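Local coordinates for protein SYE1 (Shewanella oneidensis, PDB 4AWT) that binds flavin mononucleotide and probably acts as an NAD(P)H-dependent oxidoreductase that reduces carbon-carbon double bonds, at residues 26-32 and 68-72; 40-44 and 353-358; 187-193 and 210-214; 230-236 and 264-270. The protein carries 1 engineered substitution. All coordinates share one frame; numbering follows the deposited sequence.

Contact 1: 26-32 and 68-72. With FMN (flavin mononucleotide), chain B; BOG (octyl beta-D-glucopyranoside), chain D.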
# COMPACT_ATOMS: atom_id res chain seq x y z
N THR A 26 -0.21 2.38 7.66
CA THR A 26 0.87 2.14 8.64
C THR A 26 0.47 2.72 9.98
O THR A 26 0.20 3.91 10.09
CB THR A 26 2.15 2.83 8.14
OG1 THR A 26 2.68 2.13 7.01
CG2 THR A 26 3.24 2.88 9.18
N ARG A 27 0.52 1.87 11.00
CA ARG A 27 0.23 2.27 12.38
C ARG A 27 1.43 2.09 13.30
O ARG A 27 1.39 2.55 14.46
CB ARG A 27 -1.00 1.59 12.95
CG ARG A 27 -2.23 1.68 12.06
CD ARG A 27 -2.61 3.12 11.64
NE ARG A 27 -2.83 3.96 12.82
CZ ARG A 27 -3.93 3.95 13.56
NH1 ARG A 27 -4.99 3.28 13.19
NH2 ARG A 27 -3.97 4.69 14.68
N SER A 28 2.47 1.40 12.86
CA SER A 28 3.68 1.25 13.64
C SER A 28 3.39 0.73 15.05
O SER A 28 3.89 1.27 16.04
CB SER A 28 4.52 2.52 13.62
OG SER A 28 5.02 2.73 12.32
N ARG A 29 2.62 -0.34 15.11
CA ARG A 29 2.21 -1.00 16.35
C ARG A 29 2.85 -2.36 16.51
O ARG A 29 2.49 -3.09 17.45
CB ARG A 29 0.67 -1.13 16.44
CG ARG A 29 -0.14 0.16 16.38
CD ARG A 29 0.26 1.08 17.47
NE ARG A 29 -0.82 1.99 18.01
CZ ARG A 29 -1.17 3.16 17.49
NH1 ARG A 29 -0.74 3.55 16.31
NH2 ARG A 29 -2.02 3.92 18.17
N ALA A 30 3.74 -2.80 15.62
CA ALA A 30 4.22 -4.17 15.68
C ALA A 30 5.05 -4.39 16.94
O ALA A 30 5.77 -3.55 17.43
CB ALA A 30 5.07 -4.47 14.45
N SER A 31 4.91 -5.62 17.46
CA SER A 31 5.61 -6.00 18.68
C SER A 31 7.11 -6.06 18.48
O SER A 31 7.60 -6.47 17.43
CB SER A 31 5.10 -7.35 19.17
OG SER A 31 3.75 -7.23 19.56
N GLN A 32 7.80 -5.70 19.55
CA GLN A 32 9.23 -5.64 19.62
C GLN A 32 9.73 -6.65 20.68
O GLN A 32 9.12 -6.81 21.72
CB GLN A 32 9.69 -4.22 20.03
CG GLN A 32 9.14 -3.16 19.04
CD GLN A 32 9.58 -3.47 17.64
OE1 GLN A 32 10.79 -3.70 17.39
NE2 GLN A 32 8.68 -3.49 16.67
N TYR A 68 10.18 2.70 8.45
CA TYR A 68 9.61 3.37 9.60
C TYR A 68 9.70 2.45 10.78
O TYR A 68 9.53 1.24 10.66
CB TYR A 68 8.14 3.79 9.35
CG TYR A 68 8.01 4.64 8.11
CD1 TYR A 68 7.88 4.03 6.86
CD2 TYR A 68 8.04 6.02 8.17
CE1 TYR A 68 7.81 4.77 5.70
CE2 TYR A 68 7.93 6.78 7.01
CZ TYR A 68 7.84 6.15 5.77
OH TYR A 68 7.76 6.83 4.60
N ALA A 69 9.88 3.03 11.98
CA ALA A 69 9.96 2.21 13.17
C ALA A 69 8.67 1.40 13.36
O ALA A 69 7.57 1.86 13.14
CB ALA A 69 10.18 3.07 14.40
N TRP A 70 8.86 0.17 13.82
CA TRP A 70 7.79 -0.65 14.41
C TRP A 70 6.75 -1.08 13.37
O TRP A 70 5.62 -1.43 13.76
CB TRP A 70 7.11 -0.01 15.62
CG TRP A 70 8.07 0.66 16.58
CD1 TRP A 70 9.18 0.08 17.15
CD2 TRP A 70 8.00 2.00 17.03
NE1 TRP A 70 9.79 0.99 17.96
CE2 TRP A 70 9.10 2.19 17.89
CE3 TRP A 70 7.13 3.05 16.77
CZ2 TRP A 70 9.31 3.42 18.49
CZ3 TRP A 70 7.34 4.26 17.37
CH2 TRP A 70 8.43 4.44 18.22
N THR A 71 7.08 -1.09 12.09
CA THR A 71 6.17 -1.65 11.11
C THR A 71 6.31 -3.16 11.08
O THR A 71 7.42 -3.72 11.29
CB THR A 71 6.36 -1.03 9.72
OG1 THR A 71 7.68 -1.31 9.20
CG2 THR A 71 6.23 0.47 9.78
N PRO A 72 5.23 -3.90 10.85
CA PRO A 72 5.29 -5.35 10.89
C PRO A 72 5.93 -5.91 9.66
O PRO A 72 5.65 -5.47 8.54
CB PRO A 72 3.79 -5.75 10.90
CG PRO A 72 3.12 -4.60 10.15
CD PRO A 72 3.87 -3.37 10.61
N1 FMN B . -0.38 3.98 1.89
C2 FMN B . 0.19 2.82 1.57
O2 FMN B . 0.18 2.39 0.38
N3 FMN B . 0.83 2.06 2.54
C4 FMN B . 0.90 2.44 3.87
O4 FMN B . 1.40 1.64 4.70
C4A FMN B . 0.39 3.70 4.17
N5 FMN B . 0.49 4.21 5.46
C5A FMN B . -0.39 5.26 5.82
C6 FMN B . -0.52 5.63 7.14
C7 FMN B . -1.41 6.65 7.55
C7M FMN B . -1.59 6.90 9.03
C8 FMN B . -2.11 7.31 6.59
C8M FMN B . -3.11 8.40 6.94
C9 FMN B . -1.98 6.96 5.23
C9A FMN B . -1.13 5.93 4.83
N10 FMN B . -1.04 5.53 3.48
C10 FMN B . -0.33 4.38 3.17
C1' FMN B . -1.87 6.20 2.48
C2' FMN B . -3.34 5.77 2.52
O2' FMN B . -3.50 4.44 2.08
C3' FMN B . -4.22 6.62 1.62
O3' FMN B . -3.91 6.44 0.25
C4' FMN B . -4.21 8.13 1.94
O4' FMN B . -4.30 8.38 3.33
C5' FMN B . -5.24 8.90 1.14
O5' FMN B . -6.58 8.47 1.47
P FMN B . -7.46 9.34 2.51
O1P FMN B . -6.79 9.19 3.86
O2P FMN B . -7.45 10.77 2.03
O3P FMN B . -8.81 8.68 2.44
C1 BOG D . 4.06 8.28 6.37
O1 BOG D . 3.70 9.27 7.30
C2 BOG D . 3.64 6.91 6.81
O2 BOG D . 4.31 6.51 7.98
C3 BOG D . 3.93 5.84 5.75
O3 BOG D . 3.31 4.63 6.09
C4 BOG D . 3.28 6.30 4.43
O4 BOG D . 3.60 5.38 3.44
C5 BOG D . 3.70 7.71 4.04
O5 BOG D . 3.34 8.55 5.12
C6 BOG D . 3.03 8.18 2.78
O6 BOG D . 3.58 9.45 2.49
C1' BOG D . 4.51 10.43 7.27
C2' BOG D . 4.24 11.43 8.39
C3' BOG D . 2.79 11.74 8.60
C4' BOG D . 2.35 12.97 9.39
C5' BOG D . 1.53 12.48 10.59
C6' BOG D . 2.29 12.72 11.89
C7' BOG D . 1.46 12.20 13.09
C8' BOG D . 1.97 12.95 14.31

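Contact 2: 40-44 and 353-358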
# COMPACT_ATOMS: atom_id res chain seq x y z
N MET A 40 -3.40 -6.42 19.32
CA MET A 40 -4.12 -5.14 19.15
C MET A 40 -4.36 -4.90 17.65
O MET A 40 -5.38 -4.34 17.27
CB MET A 40 -3.45 -3.99 19.86
CG MET A 40 -2.10 -3.56 19.24
SD MET A 40 -1.38 -2.14 20.06
CE MET A 40 -0.93 -2.92 21.62
N MET A 41 -3.40 -5.37 16.82
CA MET A 41 -3.63 -5.19 15.39
C MET A 41 -4.77 -6.06 14.89
O MET A 41 -5.58 -5.63 14.06
CB MET A 41 -2.35 -5.48 14.62
CG MET A 41 -1.28 -4.44 14.87
SD MET A 41 0.34 -4.95 14.26
CE MET A 41 -0.01 -5.24 12.50
N ALA A 42 -4.86 -7.32 15.35
CA ALA A 42 -5.94 -8.19 14.95
C ALA A 42 -7.32 -7.59 15.33
O ALA A 42 -8.24 -7.61 14.53
CB ALA A 42 -5.75 -9.57 15.54
N ILE A 43 -7.40 -7.08 16.56
CA ILE A 43 -8.65 -6.42 16.97
C ILE A 43 -8.95 -5.24 16.08
O ILE A 43 -10.08 -5.07 15.62
CB ILE A 43 -8.57 -5.99 18.45
CG1 ILE A 43 -8.31 -7.16 19.39
CG2 ILE A 43 -9.85 -5.24 18.81
CD1 ILE A 43 -8.13 -6.75 20.83
N TYR A 44 -7.95 -4.40 15.86
CA TYR A 44 -8.09 -3.19 15.03
C TYR A 44 -8.64 -3.50 13.65
O TYR A 44 -9.56 -2.87 13.16
CB TYR A 44 -6.73 -2.56 14.96
CG TYR A 44 -6.48 -1.56 13.84
CD1 TYR A 44 -7.04 -0.29 13.85
CD2 TYR A 44 -5.67 -1.93 12.78
CE1 TYR A 44 -6.79 0.59 12.83
CE2 TYR A 44 -5.37 -1.04 11.76
CZ TYR A 44 -5.93 0.23 11.79
OH TYR A 44 -5.62 1.18 10.86
N GLY A 353 0.20 2.08 21.66
CA GLY A 353 -0.58 0.89 21.91
C GLY A 353 -2.00 1.05 21.43
O GLY A 353 -2.29 1.59 20.37
N GLU A 354 -2.94 0.51 22.25
CA GLU A 354 -4.30 0.49 21.86
C GLU A 354 -4.95 1.85 21.75
O GLU A 354 -5.92 2.03 21.00
CB GLU A 354 -5.13 -0.38 22.81
CG GLU A 354 -4.93 -1.84 22.54
CD GLU A 354 -6.03 -2.82 22.75
OE1 GLU A 354 -7.01 -3.11 21.97
OE2 GLU A 354 -5.73 -3.32 23.88
N LYS A 355 -4.47 2.83 22.51
CA LYS A 355 -5.08 4.16 22.48
C LYS A 355 -4.85 4.77 21.11
O LYS A 355 -3.73 4.85 20.59
CB LYS A 355 -4.49 5.01 23.60
CG LYS A 355 -4.92 4.58 24.95
CD LYS A 355 -4.30 5.46 26.06
CE LYS A 355 -4.88 5.12 27.41
NZ LYS A 355 -4.83 6.32 28.29
N GLY A 356 -5.95 5.22 20.51
CA GLY A 356 -5.90 5.74 19.18
C GLY A 356 -5.79 4.68 18.11
O GLY A 356 -5.53 5.01 16.95
N LEU A 357 -6.01 3.44 18.47
CA LEU A 357 -5.99 2.30 17.56
C LEU A 357 -7.31 1.57 17.61
O LEU A 357 -8.07 1.53 16.63
CB LEU A 357 -4.81 1.36 17.83
CG LEU A 357 -4.66 0.23 16.82
CD1 LEU A 357 -4.04 0.73 15.52
CD2 LEU A 357 -3.85 -0.91 17.42
N THR A 358 -7.64 0.98 18.76
CA THR A 358 -8.79 0.14 18.93
C THR A 358 -9.89 0.74 19.78
O THR A 358 -10.92 0.10 20.01
CB THR A 358 -8.42 -1.23 19.54
OG1 THR A 358 -7.77 -0.96 20.78
CG2 THR A 358 -7.50 -2.01 18.64

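Contact 3: 187-193 and 210-214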
# COMPACT_ATOMS: atom_id res chain seq x y z
N LEU A 187 10.34 1.85 -3.38
CA LEU A 187 11.39 1.35 -4.25
C LEU A 187 10.98 1.23 -5.69
O LEU A 187 11.68 1.70 -6.59
CB LEU A 187 11.90 -0.02 -3.76
CG LEU A 187 13.05 -0.56 -4.61
CD1 LEU A 187 14.29 0.29 -4.56
CD2 LEU A 187 13.35 -2.00 -4.18
N ILE A 188 9.87 0.53 -5.95
CA ILE A 188 9.50 0.34 -7.36
C ILE A 188 9.23 1.68 -8.02
O ILE A 188 9.58 1.91 -9.19
CB ILE A 188 8.36 -0.67 -7.50
CG1 ILE A 188 8.81 -2.04 -6.92
CG2 ILE A 188 7.93 -0.80 -8.95
CD1 ILE A 188 7.75 -3.03 -6.85
N ASN A 189 8.58 2.59 -7.28
CA ASN A 189 8.31 3.92 -7.79
C ASN A 189 9.58 4.69 -8.10
O ASN A 189 9.57 5.53 -9.02
CB ASN A 189 7.39 4.60 -6.78
CG ASN A 189 6.63 5.82 -7.21
OD1 ASN A 189 5.74 6.24 -6.45
ND2 ASN A 189 6.89 6.37 -8.38
N GLN A 190 10.67 4.42 -7.39
CA GLN A 190 11.97 5.02 -7.65
C GLN A 190 12.58 4.54 -8.99
O GLN A 190 13.45 5.23 -9.50
CB GLN A 190 12.94 4.72 -6.51
CG GLN A 190 12.55 5.42 -5.21
CD GLN A 190 13.01 4.74 -3.96
OE1 GLN A 190 14.13 4.16 -3.89
NE2 GLN A 190 12.21 4.75 -2.93
N PHE A 191 12.12 3.42 -9.51
CA PHE A 191 12.45 2.99 -10.86
C PHE A 191 11.51 3.58 -11.90
O PHE A 191 11.93 3.95 -12.99
CB PHE A 191 12.46 1.47 -11.01
CG PHE A 191 13.65 0.77 -10.41
CD1 PHE A 191 13.76 0.56 -9.04
CD2 PHE A 191 14.70 0.35 -11.22
CE1 PHE A 191 14.85 -0.10 -8.51
CE2 PHE A 191 15.79 -0.28 -10.69
CZ PHE A 191 15.86 -0.51 -9.35
N ILE A 192 10.21 3.61 -11.60
CA ILE A 192 9.21 4.04 -12.60
C ILE A 192 9.41 5.48 -13.01
O ILE A 192 9.32 5.82 -14.19
CB ILE A 192 7.78 3.83 -12.06
CG1 ILE A 192 7.47 2.37 -11.83
CG2 ILE A 192 6.76 4.47 -13.01
CD1 ILE A 192 6.16 2.10 -11.08
N ASP A 193 9.57 6.36 -12.03
CA ASP A 193 9.50 7.80 -12.27
C ASP A 193 10.84 8.32 -12.78
O ASP A 193 11.89 8.14 -12.17
CB ASP A 193 9.06 8.53 -11.03
CG ASP A 193 7.58 8.40 -10.67
OD1 ASP A 193 6.86 7.75 -11.45
OD2 ASP A 193 7.21 8.97 -9.63
N ARG A 210 12.22 1.72 -17.57
CA ARG A 210 11.78 2.17 -16.24
C ARG A 210 10.65 1.28 -15.73
O ARG A 210 10.55 1.17 -14.48
CB ARG A 210 11.32 3.61 -16.30
CG ARG A 210 12.46 4.59 -16.38
CD ARG A 210 12.00 6.05 -16.37
NE ARG A 210 11.38 6.47 -17.61
CZ ARG A 210 10.12 6.75 -17.88
NH1 ARG A 210 9.17 6.62 -16.95
NH2 ARG A 210 9.79 7.14 -19.10
N LEU A 211 9.87 0.66 -16.57
CA LEU A 211 8.82 -0.25 -16.14
C LEU A 211 9.31 -1.66 -15.93
O LEU A 211 8.55 -2.52 -15.47
CB LEU A 211 7.65 -0.25 -17.13
CG LEU A 211 6.93 1.09 -17.26
CD1 LEU A 211 5.84 1.01 -18.29
CD2 LEU A 211 6.37 1.56 -15.94
N ARG A 212 10.57 -1.96 -16.24
CA ARG A 212 11.06 -3.33 -16.24
C ARG A 212 11.06 -3.93 -14.84
O ARG A 212 10.69 -5.11 -14.68
CB ARG A 212 12.47 -3.37 -16.87
CG ARG A 212 12.94 -4.81 -17.06
CD ARG A 212 14.35 -4.82 -17.68
NE ARG A 212 14.42 -4.06 -18.92
CZ ARG A 212 13.96 -4.40 -20.08
NH1 ARG A 212 13.41 -5.59 -20.26
NH2 ARG A 212 14.08 -3.51 -21.08
N PHE A 213 11.51 -3.20 -13.83
CA PHE A 213 11.55 -3.76 -12.48
C PHE A 213 10.13 -4.11 -12.02
O PHE A 213 9.88 -5.20 -11.51
CB PHE A 213 12.25 -2.81 -11.54
CG PHE A 213 12.51 -3.37 -10.17
CD1 PHE A 213 13.17 -4.55 -9.98
CD2 PHE A 213 12.09 -2.66 -9.05
CE1 PHE A 213 13.43 -5.03 -8.70
CE2 PHE A 213 12.35 -3.14 -7.78
CZ PHE A 213 13.07 -4.30 -7.61
N LEU A 214 9.17 -3.19 -12.24
CA LEU A 214 7.77 -3.48 -11.96
C LEU A 214 7.34 -4.75 -12.66
O LEU A 214 6.70 -5.64 -12.07
CB LEU A 214 6.92 -2.30 -12.42
CG LEU A 214 5.41 -2.51 -12.32
CD1 LEU A 214 4.92 -2.63 -10.88
CD2 LEU A 214 4.68 -1.37 -13.01

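Contact 4: 230-236 and 264-270. With FMN (flavin mononucleotide), chain B.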
# COMPACT_ATOMS: atom_id res chain seq x y z
N VAL A 230 -3.14 -11.04 -6.89
CA VAL A 230 -2.14 -9.98 -6.94
C VAL A 230 -2.82 -8.68 -7.35
O VAL A 230 -3.35 -8.56 -8.46
CB VAL A 230 -1.01 -10.30 -7.91
CG1 VAL A 230 -0.06 -9.12 -8.08
CG2 VAL A 230 -0.24 -11.54 -7.44
N GLY A 231 -2.74 -7.67 -6.47
CA GLY A 231 -3.08 -6.29 -6.80
C GLY A 231 -1.81 -5.47 -6.79
O GLY A 231 -0.79 -5.88 -6.23
N VAL A 232 -1.86 -4.27 -7.39
CA VAL A 232 -0.74 -3.37 -7.43
C VAL A 232 -1.22 -1.96 -7.13
O VAL A 232 -2.25 -1.55 -7.67
CB VAL A 232 -0.01 -3.41 -8.78
CG1 VAL A 232 1.13 -2.40 -8.85
CG2 VAL A 232 0.51 -4.82 -9.07
N ARG A 233 -0.45 -1.21 -6.35
CA ARG A 233 -0.73 0.18 -6.05
C ARG A 233 0.28 1.07 -6.78
O ARG A 233 1.49 0.85 -6.71
CB ARG A 233 -0.67 0.45 -4.55
CG ARG A 233 -1.47 1.69 -4.18
CD ARG A 233 -1.63 1.90 -2.69
NE ARG A 233 -2.79 2.75 -2.44
CZ ARG A 233 -3.04 3.48 -1.36
NH1 ARG A 233 -2.14 3.69 -0.45
NH2 ARG A 233 -4.23 4.07 -1.26
N LEU A 234 -0.26 2.11 -7.45
CA LEU A 234 0.50 3.11 -8.18
C LEU A 234 0.10 4.51 -7.72
O LEU A 234 -1.03 4.73 -7.28
CB LEU A 234 0.30 3.02 -9.71
CG LEU A 234 0.73 1.71 -10.34
CD1 LEU A 234 0.39 1.76 -11.83
CD2 LEU A 234 2.22 1.41 -10.15
N ALA A 235 1.01 5.47 -7.90
CA ALA A 235 0.79 6.87 -7.60
C ALA A 235 1.26 7.71 -8.77
O ALA A 235 2.39 8.21 -8.78
CB ALA A 235 1.49 7.28 -6.34
N PRO A 236 0.43 7.90 -9.79
CA PRO A 236 0.91 8.58 -11.00
C PRO A 236 1.33 10.01 -10.77
O PRO A 236 2.28 10.46 -11.45
CB PRO A 236 -0.29 8.49 -11.95
CG PRO A 236 -1.06 7.26 -11.51
CD PRO A 236 -0.91 7.29 -9.98
N ILE A 264 -3.44 -8.84 -13.43
CA ILE A 264 -3.53 -8.62 -12.00
C ILE A 264 -5.01 -8.36 -11.64
O ILE A 264 -5.77 -7.80 -12.42
CB ILE A 264 -2.63 -7.51 -11.48
CG1 ILE A 264 -2.99 -6.13 -11.98
CG2 ILE A 264 -1.14 -7.85 -11.77
CD1 ILE A 264 -2.29 -5.00 -11.28
N VAL A 265 -5.40 -8.75 -10.44
CA VAL A 265 -6.80 -8.74 -10.06
C VAL A 265 -7.32 -7.34 -9.79
O VAL A 265 -8.52 -7.06 -10.02
CB VAL A 265 -7.06 -9.70 -8.88
CG1 VAL A 265 -6.63 -9.14 -7.53
CG2 VAL A 265 -8.49 -10.12 -8.84
N TYR A 266 -6.49 -6.44 -9.30
CA TYR A 266 -6.89 -5.03 -9.14
C TYR A 266 -5.70 -4.15 -9.34
O TYR A 266 -4.53 -4.52 -9.09
CB TYR A 266 -7.57 -4.79 -7.81
CG TYR A 266 -6.78 -4.76 -6.53
CD1 TYR A 266 -5.90 -3.73 -6.23
CD2 TYR A 266 -6.98 -5.72 -5.56
CE1 TYR A 266 -5.22 -3.67 -5.04
CE2 TYR A 266 -6.38 -5.64 -4.32
CZ TYR A 266 -5.49 -4.63 -4.04
OH TYR A 266 -4.94 -4.54 -2.81
N LEU A 267 -6.00 -2.91 -9.68
CA LEU A 267 -5.06 -1.79 -9.74
C LEU A 267 -5.61 -0.73 -8.80
O LEU A 267 -6.78 -0.35 -8.91
CB LEU A 267 -4.94 -1.24 -11.17
CG LEU A 267 -4.07 -0.03 -11.34
CD1 LEU A 267 -2.66 -0.26 -10.88
CD2 LEU A 267 -4.09 0.42 -12.81
N HIS A 268 -4.77 -0.27 -7.89
CA HIS A 268 -5.13 0.67 -6.84
C HIS A 268 -4.34 1.96 -7.05
O HIS A 268 -3.11 1.93 -7.06
CB HIS A 268 -4.84 0.01 -5.51
CG HIS A 268 -5.23 0.76 -4.27
ND1 HIS A 268 -5.07 0.19 -3.03
CD2 HIS A 268 -5.81 1.96 -4.04
CE1 HIS A 268 -5.56 1.05 -2.14
NE2 HIS A 268 -6.01 2.15 -2.69
N ILE A 269 -5.06 3.05 -7.27
CA ILE A 269 -4.46 4.35 -7.51
C ILE A 269 -4.52 5.16 -6.21
O ILE A 269 -5.62 5.43 -5.69
CB ILE A 269 -5.15 5.09 -8.65
CG1 ILE A 269 -5.16 4.28 -9.93
CG2 ILE A 269 -4.55 6.47 -8.83
CD1 ILE A 269 -3.80 3.92 -10.48
N ALA A 270 -3.35 5.55 -5.71
CA ALA A 270 -3.24 6.43 -4.56
C ALA A 270 -3.26 7.87 -5.09
O ALA A 270 -2.27 8.39 -5.60
CB ALA A 270 -1.97 6.15 -3.80
N1 FMN B . -0.38 3.98 1.89
C2 FMN B . 0.19 2.82 1.57
O2 FMN B . 0.18 2.39 0.38
N3 FMN B . 0.83 2.06 2.54
C4 FMN B . 0.90 2.44 3.87
O4 FMN B . 1.40 1.64 4.70
C4A FMN B . 0.39 3.70 4.17
N5 FMN B . 0.49 4.21 5.46
C5A FMN B . -0.39 5.26 5.82
C6 FMN B . -0.52 5.63 7.14
C7 FMN B . -1.41 6.65 7.55
C7M FMN B . -1.59 6.90 9.03
C8 FMN B . -2.11 7.31 6.59
C8M FMN B . -3.11 8.40 6.94
C9 FMN B . -1.98 6.96 5.23
C9A FMN B . -1.13 5.93 4.83
N10 FMN B . -1.04 5.53 3.48
C10 FMN B . -0.33 4.38 3.17
C1' FMN B . -1.87 6.20 2.48
C2' FMN B . -3.34 5.77 2.52
O2' FMN B . -3.50 4.44 2.08
C3' FMN B . -4.22 6.62 1.62
O3' FMN B . -3.91 6.44 0.25
C4' FMN B . -4.21 8.13 1.94
O4' FMN B . -4.30 8.38 3.33
C5' FMN B . -5.24 8.90 1.14
O5' FMN B . -6.58 8.47 1.47
P FMN B . -7.46 9.34 2.51
O1P FMN B . -6.79 9.19 3.86
O2P FMN B . -7.45 10.77 2.03
O3P FMN B . -8.81 8.68 2.44

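Contact 1: 26-32 and 68-72
With chi1 at -67°, S28 OG stands beside its own backbone N and donates a hydrogen bond to A69 O, 2.8 Å away. On T71, chi1 of 63° leaves OG1 between N and the carbonyl carbon, bonded to Q60, and turns CG2 back to meet S28 OG at 3.6 Å and T26 CG2 at 3.9 Å. These are two loops of a TIM barrel, one after strand 20-22 and one after strand 53-60; the second folds into a type II beta turn from Y68 to T71. W70 holds the positive-phi corner of that turn, where glycine is usual. Two successive carbonyls of the turn are gripped by the other loop, A69 O by the serine and W70 O by A30 N at 3.0 Å. Small residues suit this close approach, and the A30 methyl packs on P72 CB at 4.0 Å. Further out, Q32 folds back so that its amide meets the edge of the W70 indole, CD to CD1 3.6 Å, with the planes 61° apart; Q32 NE2 is held by A30 O and D35, and W70 NE1 by D134. Y68 offers one ring face to the bound octyl glucoside, CE2 lying 3.8 Å from BOG O2, while its hydroxyl bonds to Y186 OH. A leucine in place of Y68 would probably leave the Y186 hydroxyl without this mate and the sugar without a flat surface to lie against. At the flavin end of 26-32, T26 OG1 donates to FMN O4 at 2.7 Å.

Contact 2: 40-44 and 353-358
L357 reaches across to Y44 and M40 from the loop that follows helix 331-337. Its chi1 of -175° carries the chain from CB away from the backbone N, toward helix 39-46, which follows the first strand of the TIM barrel. CG comes up to the rim of the Y44 ring, 3.8 Å from CD1. There the side chain forks. CD1 lies over the ring face, 3.7 Å from the centroid and 17° off the normal, in a CH-pi contact. CD2 goes the other way and rests 3.8 Å from the backbone M40 O, with the methionine's CG close by in the conformer described. A branched leucine suits the place because its two methyls serve two neighbours one helical turn apart. Next to it, T358 CG2 lies 3.4 Å from M40 O and also meets Y44 CB, so the threonine turns its methyl to the helix. Its hydroxyl turns to its own loop, where OG1 donates to E354 OE1 at 2.6 Å; E354 O in turn accepts from both L357 N and T358 N. No hydrogen bond joins helix and loop here: while G353 O and G356 O accept from R29 and R27, the join itself rests on apolar packing.

Contact 3: 187-193 and 210-214
F191 and F213 meet at a slant, their ring planes 33° apart and their centroids separated by 4.6 Å, an arrangement between a stack and an edge-to-face pair. In this TIM barrel they bring the short helix 187-192, which follows strand 177-181, against the start of helix 212-225, which leads to strand 230-234. Each ring has an atom of the other over a face: F213 CD2 sits over F191, toward the rim, 3.6 Å from CD1, and F191 CZ over F213. F213 CB lies over the F191 ring in a CH-pi contact. With CG turned away from its backbone N, chi1 -172°, the F213 ring extends along the short helix, and CE2 reaches I188 CG1 at 3.8 Å and L187 CD2 at 3.9 Å. Both of these aliphatic chains run across F213 at about a right angle. I188 serves two partners, since its other branch, CG2, meets L214 CB at 3.9 Å. Flat rings and branched chains thus interlock in a buried layer, backed by helix 153-172. R210 suits the polar margin: in the conformer described its NH2 bonds to the bound ethyl hydrogen carbonate and its NE to G205 O. NH1, with its partner lying in the guanidinium plane, donates to I192 O at the end of the short helix, 2.9 Å away.

Contact 4: 230-236 and 264-270
R233 NH1, on a side chain that lies alongside H268, is shared by three flavin oxygens: FMN O2 at 2.8 Å, the ribityl O2' at 3.0 Å and, weakly, O3'. R233 NH2 adds a bond of 2.8 Å to FMN O3'. The chain is extended from CG to NE, the reach needed to carry the guanidinium from the strand to the cofactor. Its flat group is held from two sides: A270 CB packs over the centre of one face, 3.8 Å from CZ, and NE passes over the middle of the H268 ring, 3.3 Å from CE1, with the two planes 53° apart. H268 ND1 is bonded to E179, so the imidazole on which the arginine rests is itself fixed. A leucine at R233 would probably leave FMN O2, O2' and O3' without these N-H donors and the flavin's pyrimidine end without its nearby positive charge. Along the same face, G231 CA lies 3.8 Å from the Y266 ring centroid; any side chain would collide with that ring, so glycine fits. Parallel strand bonding joins the backbones: V232 O accepts from H268 N at 2.8 Å, V232 N donates to Y266 O, and the pattern repeats at L234 with H268 O and A270 N. On the other face, V232 CG2 meets I264 CD1 at 3.6 Å, and L234 packs on L267. Adjacent parallel strands linked by helix 248-261, with polar side chains inward and aliphatic ones toward the helices, form the beta-alpha-beta unit of a TIM barrel with FMN at the C-terminal strand ends.

In the fold
Contacts 1 and 4 both touch FMN, their centres about 23 Å apart: contact 1 meets the flavin carbonyl O4, contact 4 the O2 end and the ribityl chain. Contact 2, its centre about 12 Å from that of contact 1, is tied to it by two probable hydrogen bonds, R27 NH2 to G356 O and R29 NE to G353 O, both 2.8 Å, so the C-terminal loop backs the flavin-side loop. Contact 3 joins contact 4 through packing of I192 CD1 on L234 CD2 at 4.1 Å, helix 212-225 leading directly into strand 230-234. Contacts 2 and 3 lie about 34 Å apart, centre to centre, on opposite sides of the chain's centre.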